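Local coordinates for protein pumilio homolog 23 (Arabidopsis thaliana, PDB 5WZJ) that binds RNA sequence-specifically through pumilio repeats packed into a right-handed superhelix, recognising an 18S rRNA sequence and probably regulating translation and mRNA stability, at residues 429-432 against 433-436. Numbering follows the deposited sequence.
Sequences GCLI and LQGI. With nucleotides of chain B.
Gln434 runs past the carbonyl of Cys430, one turn earlier in helix 427-436, and reaches a base of the bound RNA. Its CB lies 3.5 Å from Leu431 O. CG of Gln434, anti to its own carbonyl carbon and beside the backbone N (chi1 -70°), comes within 3.2 Å of Cys430 O. The chain is extended beyond CG, which takes the amide to the adenine of A3 of chain B. There Gln434 NE2 donates to A3 N1 over 3.0 Å in a nearly straight bond (170°), while A3 N6 donates to Gln434 OE1 in a weak one, 3.3 Å and 138°. This paired donor and acceptor matches the Watson-Crick edge of adenine. Gln434 NE2 also gives a weak bond to Cys430 O at 3.0 Å; that carbonyl already accepts the helical bond from Gln434 N, so it takes two donors from one residue. The side chains of Leu431 and Gln434 cross obliquely, with Leu431 CD2 3.7 Å from Gln434 NE2 and 3.5 Å from A3 N1. Leu433 and Cys430 pack against helix 398-403; Ile432 packs against helix 360-373. Replacing Gln434 by an alanine removes the whole amide, and N1 and N6 of A3 would probably lose their protein partners here, while Cys430 O would keep its helical donor alone. The weak bond to Cys430 O and the straight one to N1 together favour the orientation that presents N-H to N1 and oxygen to N6, consistent with specific reading of adenine by a glutamine in the PUF-type helical superhelix.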
loop_
_atom_site.group_PDB
_atom_site.type_symbol
_atom_site.label_atom_id
_atom_site.label_comp_id
_atom_site.label_asym_id
_atom_site.label_seq_id
_atom_site.Cartn_x
_atom_site.Cartn_y
_atom_site.Cartn_z
ATOM N N GLY A 429 -4.971 9.747 -12.847
ATOM C CA GLY A 429 -5.432 11.078 -13.202
ATOM C C GLY A 429 -6.341 11.660 -12.137
ATOM O O GLY A 429 -6.216 12.830 -11.769
ATOM N N CYS A 430 -7.241 10.835 -11.594
ATOM C CA CYS A 430 -8.122 11.314 -10.534
ATOM C C CYS A 430 -7.369 11.542 -9.224
ATOM O O CYS A 430 -7.720 12.453 -8.469
ATOM C CB CYS A 430 -9.283 10.342 -10.342
ATOM S SG CYS A 430 -10.457 10.352 -11.713
ATOM N N LEU A 431 -6.317 10.762 -8.951
ATOM C CA LEU A 431 -5.492 11.034 -7.774
ATOM C C LEU A 431 -4.705 12.333 -7.934
ATOM O O LEU A 431 -4.577 13.102 -6.975
ATOM C CB LEU A 431 -4.538 9.862 -7.491
ATOM C CG LEU A 431 -5.182 8.566 -6.972
ATOM C CD1 LEU A 431 -4.197 7.385 -7.097
ATOM C CD2 LEU A 431 -5.648 8.717 -5.524
ATOM N N ILE A 432 -4.159 12.586 -9.130
ATOM C CA ILE A 432 -3.518 13.872 -9.401
ATOM C C ILE A 432 -4.482 15.014 -9.089
ATOM O O ILE A 432 -4.140 15.974 -8.387
ATOM C CB ILE A 432 -3.038 13.927 -10.861
ATOM C CG1 ILE A 432 -1.887 12.946 -11.076
ATOM C CG2 ILE A 432 -2.590 15.344 -11.236
ATOM C CD1 ILE A 432 -1.464 12.806 -12.524
ATOM N N LEU A 433 -5.723 14.887 -9.566
ATOM C CA LEU A 433 -6.728 15.932 -9.376
ATOM C C LEU A 433 -7.081 16.102 -7.903
ATOM O O LEU A 433 -7.295 17.227 -7.437
ATOM C CB LEU A 433 -7.973 15.593 -10.199
ATOM C CG LEU A 433 -7.819 15.770 -11.717
ATOM C CD1 LEU A 433 -8.956 15.074 -12.464
ATOM C CD2 LEU A 433 -7.803 17.261 -12.065
ATOM N N GLN A 434 -7.146 14.994 -7.155
ATOM C CA GLN A 434 -7.356 15.091 -5.713
ATOM C C GLN A 434 -6.246 15.894 -5.060
ATOM O O GLN A 434 -6.500 16.697 -4.154
ATOM C CB GLN A 434 -7.443 13.686 -5.096
ATOM C CG GLN A 434 -8.728 12.949 -5.490
ATOM C CD GLN A 434 -8.657 11.476 -5.203
ATOM O OE1 GLN A 434 -8.554 11.067 -4.052
ATOM N NE2 GLN A 434 -8.707 10.670 -6.246
ATOM N N GLY A 435 -5.003 15.687 -5.504
ATOM C CA GLY A 435 -3.901 16.477 -4.976
ATOM C C GLY A 435 -3.958 17.925 -5.434
ATOM O O GLY A 435 -3.661 18.838 -4.659
ATOM N N ILE A 436 -4.334 18.149 -6.702
ATOM C CA ILE A 436 -4.483 19.509 -7.233
ATOM C C ILE A 436 -5.392 20.334 -6.330
ATOM O O ILE A 436 -5.074 21.474 -5.969
ATOM C CB ILE A 436 -5.014 19.462 -8.680
ATOM C CG1 ILE A 436 -3.905 19.012 -9.640
ATOM C CG2 ILE A 436 -5.621 20.819 -9.116
ATOM C CD1 ILE A 436 -2.861 20.077 -9.886
ATOM P P A B 3 -12.913 0.529 -2.612
ATOM O OP1 A B 3 -12.941 -0.956 -2.735
ATOM O OP2 A B 3 -12.060 1.182 -1.587
ATOM O "O5'" A B 3 -12.526 1.108 -4.045
ATOM C "C5'" A B 3 -13.253 0.735 -5.211
ATOM C "C4'" A B 3 -12.758 1.483 -6.427
ATOM O "O4'" A B 3 -13.042 2.897 -6.276
ATOM C "C3'" A B 3 -11.254 1.428 -6.685
ATOM O "O3'" A B 3 -10.862 0.250 -7.369
ATOM C "C2'" A B 3 -10.991 2.710 -7.474
ATOM O "O2'" A B 3 -11.319 2.550 -8.848
ATOM C "C1'" A B 3 -12.007 3.666 -6.852
ATOM N N9 A B 3 -11.422 4.524 -5.808
ATOM C C8 A B 3 -11.665 4.483 -4.452
ATOM N N7 A B 3 -11.012 5.413 -3.783
ATOM C C5 A B 3 -10.311 6.112 -4.775
ATOM C C6 A B 3 -9.437 7.212 -4.740
ATOM N N6 A B 3 -9.089 7.838 -3.613
ATOM N N1 A B 3 -8.921 7.661 -5.913
ATOM C C2 A B 3 -9.253 7.043 -7.048
ATOM N N3 A B 3 -10.066 5.999 -7.208
ATOM C C4 A B 3 -10.561 5.578 -6.026
#